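Local coordinates for protein DNA polymerase (Bacillus phage phi29, PDB 2PY5) that replicates the viral genome by protein-primed, highly processive strand-displacement synthesis and proofreads the product with a 3'-5' exonuclease, at residues Thr117-Pro129 and Ala176-Ala190. The protein carries 2 engineered substitutions. Sequence-based numbering, arbitrary orientation.
With nucleotides of chain A; nucleotides of chain C.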
loop_
_atom_site.group_PDB
_atom_site.type_symbol
_atom_site.label_atom_id
_atom_site.label_comp_id
_atom_site.label_asym_id
_atom_site.label_seq_id
_atom_site.Cartn_x
_atom_site.Cartn_y
_atom_site.Cartn_z
ATOM N N THR F 117 -12.085 14.529 -21.496
ATOM C CA THR F 117 -12.511 13.454 -20.635
ATOM C C THR F 117 -11.308 13.014 -19.851
ATOM O O THR F 117 -10.237 12.764 -20.437
ATOM C CB THR F 117 -13.119 12.291 -21.433
ATOM O OG1 THR F 117 -14.348 12.737 -22.027
ATOM C CG2 THR F 117 -13.380 11.046 -20.524
ATOM N N VAL F 118 -11.464 12.942 -18.532
ATOM C CA VAL F 118 -10.372 12.538 -17.621
ATOM C C VAL F 118 -10.656 11.144 -17.114
ATOM O O VAL F 118 -11.792 10.817 -16.787
ATOM C CB VAL F 118 -10.147 13.509 -16.441
ATOM C CG1 VAL F 118 -8.807 13.175 -15.737
ATOM C CG2 VAL F 118 -10.140 14.964 -16.915
ATOM N N ILE F 119 -9.625 10.303 -17.113
ATOM C CA ILE F 119 -9.733 8.945 -16.674
ATOM C C ILE F 119 -8.814 8.744 -15.475
ATOM O O ILE F 119 -7.596 8.976 -15.564
ATOM C CB ILE F 119 -9.335 7.968 -17.802
ATOM C CG1 ILE F 119 -10.061 8.345 -19.104
ATOM C CG2 ILE F 119 -9.705 6.533 -17.412
ATOM C CD1 ILE F 119 -9.770 7.435 -20.297
ATOM N N TYR F 120 -9.407 8.284 -14.381
ATOM C CA TYR F 120 -8.725 8.065 -13.120
ATOM C C TYR F 120 -8.666 6.585 -12.728
ATOM O O TYR F 120 -9.361 5.741 -13.301
ATOM C CB TYR F 120 -9.453 8.822 -12.043
ATOM C CG TYR F 120 -9.445 10.326 -12.184
ATOM C CD1 TYR F 120 -10.620 11.015 -12.430
ATOM C CD2 TYR F 120 -8.282 11.063 -12.007
ATOM C CE1 TYR F 120 -10.627 12.385 -12.513
ATOM C CE2 TYR F 120 -8.277 12.442 -12.114
ATOM C CZ TYR F 120 -9.465 13.101 -12.355
ATOM O OH TYR F 120 -9.512 14.484 -12.453
ATOM N N ASP F 121 -7.857 6.293 -11.718
ATOM C CA ASP F 121 -7.738 4.951 -11.147
ATOM C C ASP F 121 -8.565 4.847 -9.856
ATOM O O ASP F 121 -8.192 5.441 -8.815
ATOM C CB ASP F 121 -6.257 4.668 -10.863
ATOM C CG ASP F 121 -5.979 3.230 -10.502
ATOM O OD1 ASP F 121 -6.904 2.384 -10.618
ATOM O OD2 ASP F 121 -4.811 2.940 -10.126
ATOM N N SER F 122 -9.657 4.080 -9.880
ATOM C CA SER F 122 -10.412 3.841 -8.636
ATOM C C SER F 122 -9.591 3.044 -7.607
ATOM O O SER F 122 -9.889 3.095 -6.406
ATOM C CB SER F 122 -11.756 3.169 -8.885
ATOM O OG SER F 122 -11.621 2.006 -9.664
ATOM N N LEU F 123 -8.537 2.346 -8.041
ATOM C CA LEU F 123 -7.652 1.653 -7.077
ATOM C C LEU F 123 -6.927 2.635 -6.151
ATOM O O LEU F 123 -6.555 2.291 -5.002
ATOM C CB LEU F 123 -6.640 0.754 -7.794
ATOM C CG LEU F 123 -5.811 -0.185 -6.922
ATOM C CD1 LEU F 123 -6.641 -1.183 -6.153
ATOM C CD2 LEU F 123 -4.785 -0.915 -7.801
ATOM N N LYS F 124 -6.725 3.872 -6.624
ATOM C CA LYS F 124 -6.066 4.893 -5.794
ATOM C C LYS F 124 -7.024 5.421 -4.717
ATOM O O LYS F 124 -6.590 5.901 -3.667
ATOM C CB LYS F 124 -5.550 6.039 -6.676
ATOM C CG LYS F 124 -4.494 5.612 -7.716
ATOM C CD LYS F 124 -3.160 5.301 -7.091
ATOM C CE LYS F 124 -2.140 4.896 -8.145
ATOM N NZ LYS F 124 -2.473 3.609 -8.803
ATOM N N LYS F 125 -8.320 5.356 -5.022
ATOM C CA LYS F 125 -9.388 5.743 -4.100
ATOM C C LYS F 125 -9.748 4.627 -3.109
ATOM O O LYS F 125 -9.983 4.889 -1.930
ATOM C CB LYS F 125 -10.619 6.103 -4.922
ATOM C CG LYS F 125 -10.452 7.347 -5.773
ATOM C CD LYS F 125 -11.183 8.531 -5.217
ATOM C CE LYS F 125 -10.796 8.828 -3.780
ATOM N NZ LYS F 125 -11.372 10.086 -3.229
ATOM N N LEU F 126 -9.787 3.399 -3.618
ATOM C CA LEU F 126 -10.249 2.214 -2.929
ATOM C C LEU F 126 -9.178 1.134 -3.141
ATOM O O LEU F 126 -9.263 0.334 -4.066
ATOM C CB LEU F 126 -11.612 1.791 -3.505
ATOM C CG LEU F 126 -12.738 2.832 -3.354
ATOM C CD1 LEU F 126 -13.897 2.494 -4.327
ATOM C CD2 LEU F 126 -13.217 2.917 -1.905
ATOM N N PRO F 127 -8.123 1.151 -2.298
ATOM C CA PRO F 127 -6.939 0.308 -2.543
ATOM C C PRO F 127 -7.102 -1.181 -2.169
ATOM O O PRO F 127 -6.380 -1.709 -1.318
ATOM C CB PRO F 127 -5.861 1.009 -1.712
ATOM C CG PRO F 127 -6.635 1.555 -0.539
ATOM C CD PRO F 127 -7.917 2.054 -1.148
ATOM N N PHE F 128 -8.058 -1.842 -2.821
ATOM C CA PHE F 128 -8.365 -3.257 -2.589
ATOM C C PHE F 128 -8.880 -3.818 -3.886
ATOM O O PHE F 128 -9.377 -3.060 -4.705
ATOM C CB PHE F 128 -9.452 -3.428 -1.518
ATOM C CG PHE F 128 -9.312 -2.503 -0.352
ATOM C CD1 PHE F 128 -9.984 -1.289 -0.335
ATOM C CD2 PHE F 128 -8.517 -2.851 0.711
ATOM C CE1 PHE F 128 -9.851 -0.424 0.760
ATOM C CE2 PHE F 128 -8.378 -2.003 1.812
ATOM C CZ PHE F 128 -9.049 -0.787 1.819
ATOM N N PRO F 129 -8.789 -5.146 -4.073
ATOM C CA PRO F 129 -9.455 -5.718 -5.251
ATOM C C PRO F 129 -10.971 -5.482 -5.214
ATOM O O PRO F 129 -11.547 -5.330 -4.135
ATOM C CB PRO F 129 -9.163 -7.210 -5.141
ATOM C CG PRO F 129 -8.047 -7.348 -4.184
ATOM C CD PRO F 129 -8.106 -6.161 -3.265
ATOM N N ALA F 176 -19.375 1.855 -4.479
ATOM C CA ALA F 176 -18.347 2.178 -3.489
ATOM C C ALA F 176 -17.871 3.620 -3.652
ATOM O O ALA F 176 -17.740 4.338 -2.663
ATOM C CB ALA F 176 -17.165 1.204 -3.574
ATOM N N LEU F 177 -17.626 4.042 -4.893
ATOM C CA LEU F 177 -17.192 5.420 -5.126
ATOM C C LEU F 177 -18.260 6.430 -4.733
ATOM O O LEU F 177 -17.942 7.468 -4.159
ATOM C CB LEU F 177 -16.795 5.649 -6.569
ATOM C CG LEU F 177 -15.493 5.002 -6.999
ATOM C CD1 LEU F 177 -15.316 5.184 -8.485
ATOM C CD2 LEU F 177 -14.311 5.624 -6.239
ATOM N N LEU F 178 -19.522 6.130 -5.017
ATOM C CA LEU F 178 -20.585 7.061 -4.639
ATOM C C LEU F 178 -20.646 7.255 -3.112
ATOM O O LEU F 178 -20.764 8.390 -2.616
ATOM C CB LEU F 178 -21.938 6.610 -5.198
ATOM C CG LEU F 178 -23.074 7.608 -4.948
ATOM C CD1 LEU F 178 -22.745 8.949 -5.555
ATOM C CD2 LEU F 178 -24.368 7.072 -5.489
ATOM N N ILE F 179 -20.561 6.161 -2.351
ATOM C CA ILE F 179 -20.521 6.253 -0.902
ATOM C C ILE F 179 -19.332 7.110 -0.441
ATOM O O ILE F 179 -19.493 7.969 0.409
ATOM C CB ILE F 179 -20.469 4.850 -0.239
ATOM C CG1 ILE F 179 -21.775 4.082 -0.500
ATOM C CG2 ILE F 179 -20.233 4.961 1.233
ATOM C CD1 ILE F 179 -21.620 2.568 -0.372
ATOM N N GLN F 180 -18.157 6.868 -1.015
ATOM C CA GLN F 180 -16.952 7.645 -0.694
ATOM C C GLN F 180 -17.150 9.149 -0.978
ATOM O O GLN F 180 -16.900 9.986 -0.120
ATOM C CB GLN F 180 -15.788 7.079 -1.473
ATOM C CG GLN F 180 -14.425 7.595 -1.053
ATOM C CD GLN F 180 -13.333 6.810 -1.701
ATOM O OE1 GLN F 180 -13.477 6.346 -2.822
ATOM N NE2 GLN F 180 -12.228 6.652 -0.990
ATOM N N PHE F 181 -17.646 9.461 -2.161
ATOM C CA PHE F 181 -17.878 10.854 -2.551
ATOM C C PHE F 181 -18.917 11.512 -1.657
ATOM O O PHE F 181 -18.758 12.675 -1.242
ATOM C CB PHE F 181 -18.325 10.945 -4.023
ATOM C CG PHE F 181 -17.294 10.485 -5.031
ATOM C CD1 PHE F 181 -15.937 10.447 -4.734
ATOM C CD2 PHE F 181 -17.698 10.094 -6.301
ATOM C CE1 PHE F 181 -15.010 10.023 -5.690
ATOM C CE2 PHE F 181 -16.769 9.677 -7.250
ATOM C CZ PHE F 181 -15.435 9.648 -6.940
ATOM N N LYS F 182 -19.969 10.776 -1.286
ATOM C CA LYS F 182 -20.991 11.331 -0.391
ATOM C C LYS F 182 -20.464 11.670 1.012
ATOM O O LYS F 182 -21.026 12.514 1.707
ATOM C CB LYS F 182 -22.194 10.387 -0.280
ATOM C CG LYS F 182 -23.089 10.389 -1.501
ATOM C CD LYS F 182 -24.221 9.377 -1.343
ATOM C CE LYS F 182 -25.271 9.507 -2.442
ATOM N NZ LYS F 182 -26.366 8.488 -2.294
ATOM N N GLN F 183 -19.384 11.005 1.428
ATOM C CA GLN F 183 -18.722 11.294 2.687
ATOM C C GLN F 183 -17.840 12.541 2.583
ATOM O O GLN F 183 -17.339 13.007 3.599
ATOM C CB GLN F 183 -17.823 10.128 3.124
ATOM C CG GLN F 183 -18.484 8.785 3.284
ATOM C CD GLN F 183 -19.852 8.870 3.853
ATOM O OE1 GLN F 183 -20.021 9.224 5.022
ATOM N NE2 GLN F 183 -20.872 8.535 3.029
ATOM N N GLY F 184 -17.638 13.042 1.369
ATOM C CA GLY F 184 -16.798 14.224 1.159
ATOM C C GLY F 184 -15.394 13.853 0.731
ATOM O O GLY F 184 -14.533 14.720 0.597
ATOM N N LEU F 185 -15.178 12.566 0.511
ATOM C CA LEU F 185 -13.853 12.041 0.203
ATOM C C LEU F 185 -13.698 11.966 -1.308
ATOM O O LEU F 185 -13.803 10.898 -1.915
ATOM C CB LEU F 185 -13.664 10.667 0.871
ATOM C CG LEU F 185 -13.309 10.570 2.369
ATOM C CD1 LEU F 185 -13.524 11.840 3.180
ATOM C CD2 LEU F 185 -14.000 9.380 3.018
ATOM N N ASP F 186 -13.482 13.119 -1.932
ATOM C CA ASP F 186 -13.569 13.169 -3.397
ATOM C C ASP F 186 -12.294 13.633 -4.095
ATOM O O ASP F 186 -12.341 14.021 -5.269
ATOM C CB ASP F 186 -14.739 14.048 -3.813
ATOM C CG ASP F 186 -14.607 15.448 -3.338
ATOM O OD1 ASP F 186 -15.626 16.193 -3.386
ATOM O OD2 ASP F 186 -13.507 15.840 -2.879
ATOM N N ARG F 187 -11.169 13.590 -3.393
ATOM C CA ARG F 187 -9.872 13.860 -4.035
ATOM C C ARG F 187 -9.370 12.647 -4.805
ATOM O O ARG F 187 -10.008 11.596 -4.834
ATOM C CB ARG F 187 -8.885 14.349 -2.985
ATOM C CG ARG F 187 -9.322 15.708 -2.447
ATOM C CD ARG F 187 -8.541 16.124 -1.285
ATOM N NE ARG F 187 -7.202 16.502 -1.710
ATOM C CZ ARG F 187 -6.837 17.720 -2.107
ATOM N NH1 ARG F 187 -7.697 18.738 -2.105
ATOM N NH2 ARG F 187 -5.580 17.923 -2.485
ATOM N N MET F 188 -8.236 12.791 -5.480
ATOM C CA MET F 188 -7.786 11.766 -6.386
ATOM C C MET F 188 -7.451 10.441 -5.719
ATOM O O MET F 188 -7.613 9.388 -6.339
ATOM C CB MET F 188 -6.575 12.258 -7.190
ATOM C CG MET F 188 -6.227 11.380 -8.350
ATOM S SD MET F 188 -4.805 11.983 -9.284
ATOM C CE MET F 188 -5.343 13.679 -9.516
ATOM N N THR F 189 -6.962 10.507 -4.486
ATOM C CA THR F 189 -6.474 9.318 -3.797
ATOM C C THR F 189 -6.914 9.296 -2.342
ATOM O O THR F 189 -7.170 10.354 -1.750
ATOM C CB THR F 189 -4.946 9.306 -3.802
ATOM O OG1 THR F 189 -4.463 10.332 -2.952
ATOM C CG2 THR F 189 -4.388 9.515 -5.235
ATOM N N ALA F 190 -6.890 8.105 -1.746
ATOM C CA ALA F 190 -7.137 7.941 -0.305
ATOM C C ALA F 190 -6.203 8.802 0.536
ATOM O O ALA F 190 -6.632 9.442 1.510
ATOM C CB ALA F 190 -7.032 6.464 0.087
ATOM P P DT A 5 -4.061 -6.232 -4.289
ATOM O OP1 DT A 5 -4.335 -5.169 -3.293
ATOM O OP2 DT A 5 -4.074 -7.651 -3.892
ATOM O "O5'" DT A 5 -5.104 -6.041 -5.507
ATOM C "C5'" DT A 5 -5.463 -4.759 -5.944
ATOM C "C4'" DT A 5 -5.448 -4.717 -7.445
ATOM O "O4'" DT A 5 -4.086 -4.816 -7.871
ATOM C "C3'" DT A 5 -6.156 -5.862 -8.143
ATOM O "O3'" DT A 5 -7.488 -5.489 -8.359
ATOM C "C2'" DT A 5 -5.399 -6.019 -9.451
ATOM C "C1'" DT A 5 -4.039 -5.426 -9.138
ATOM N N1 DT A 5 -2.949 -6.401 -9.036
ATOM C C2 DT A 5 -1.861 -6.206 -9.835
ATOM O O2 DT A 5 -1.778 -5.289 -10.649
ATOM N N3 DT A 5 -0.895 -7.152 -9.677
ATOM C C4 DT A 5 -0.903 -8.219 -8.794
ATOM O O4 DT A 5 0.034 -9.005 -8.747
ATOM C C5 DT A 5 -2.071 -8.356 -7.970
ATOM C C7 DT A 5 -2.189 -9.479 -6.990
ATOM C C6 DT A 5 -3.043 -7.445 -8.124
ATOM P P DC C 4 -1.113 10.187 -3.512
ATOM O OP1 DC C 4 -1.362 8.741 -3.331
ATOM O OP2 DC C 4 -2.122 11.204 -3.090
ATOM O "O5'" DC C 4 0.246 10.645 -2.829
ATOM C "C5'" DC C 4 1.387 9.835 -2.976
ATOM C "C4'" DC C 4 2.069 9.700 -1.626
ATOM O "O4'" DC C 4 1.207 9.010 -0.681
ATOM C "C3'" DC C 4 3.325 8.852 -1.687
ATOM O "O3'" DC C 4 4.400 9.662 -2.079
ATOM C "C2'" DC C 4 3.453 8.371 -0.260
ATOM C "C1'" DC C 4 1.999 8.144 0.109
ATOM N N1 DC C 4 1.582 6.731 -0.083
ATOM C C2 DC C 4 2.094 5.769 0.806
ATOM O O2 DC C 4 2.890 6.107 1.703
ATOM N N3 DC C 4 1.723 4.474 0.664
ATOM C C4 DC C 4 0.872 4.132 -0.300
ATOM N N4 DC C 4 0.537 2.836 -0.385
ATOM C C5 DC C 4 0.335 5.091 -1.208
ATOM C C6 DC C 4 0.709 6.367 -1.074
ATOM P P DT A 6 -8.564 -6.463 -9.031
ATOM O OP1 DT A 6 -9.871 -5.840 -8.859
ATOM O OP2 DT A 6 -8.330 -7.861 -8.652
ATOM O "O5'" DT A 6 -8.179 -6.436 -10.592
ATOM C "C5'" DT A 6 -8.528 -5.325 -11.400
ATOM C "C4'" DT A 6 -7.891 -5.537 -12.753
ATOM O "O4'" DT A 6 -6.458 -5.569 -12.644
ATOM C "C3'" DT A 6 -8.259 -6.873 -13.387
ATOM O "O3'" DT A 6 -9.522 -6.805 -14.048
ATOM C "C2'" DT A 6 -7.087 -7.110 -14.330
ATOM C "C1'" DT A 6 -5.920 -6.384 -13.669
ATOM N N1 DT A 6 -4.923 -7.285 -13.020
ATOM C C2 DT A 6 -3.591 -7.030 -13.229
ATOM O O2 DT A 6 -3.178 -6.114 -13.912
ATOM N N3 DT A 6 -2.747 -7.911 -12.599
ATOM C C4 DT A 6 -3.101 -8.977 -11.788
ATOM O O4 DT A 6 -2.252 -9.695 -11.266
ATOM C C5 DT A 6 -4.515 -9.165 -11.589
ATOM C C7 DT A 6 -5.019 -10.281 -10.735
ATOM C C6 DT A 6 -5.357 -8.317 -12.211
HETATM O O HOH W 1 -8.495 8.459 -8.616
#
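Lys125 reaches from the short turn after strand 113-121, which carries Ser122 and Leu123, both essential for exonucleolysis, into the loop that follows helix 160-182, inside the 3'-5' exonuclease domain, where Gly184, with positive phi, forms a Schellman motif. Bends at chi2 (-105°) and chi3 (55°) steer the buried Lys125 ammonium to two carbonyls: NZ lies 2.6 Å from Arg187 O and 2.9 Å from Leu185 O, the latter met from above its carbonyl plane. Asp193 adds a salt bridge to the same nitrogen. Lys125 CD passes the edge of the Phe181 ring. One residue further on, packing is tight and apolar: Leu126 CD1 sits 3.6 Å from Ala176 CB and also touches Leu177 CD2. The Met188 side is looser, its CE only brushing Tyr120 CE2 at 4.1 Å; each of the two side chains also packs on a guanine base of the bound DNA. Thr189 caps helix 190-202 and gives its OG1 proton to OP2 of DC4 of chain C. Ala190 N donates to Lys124 O. Gln180 NE2 points almost straight at Lys125 O (3.0 Å, 172°), yet Gln180 OE1 is buried without a polar partner, against Lys125 CB and Leu126 CD2.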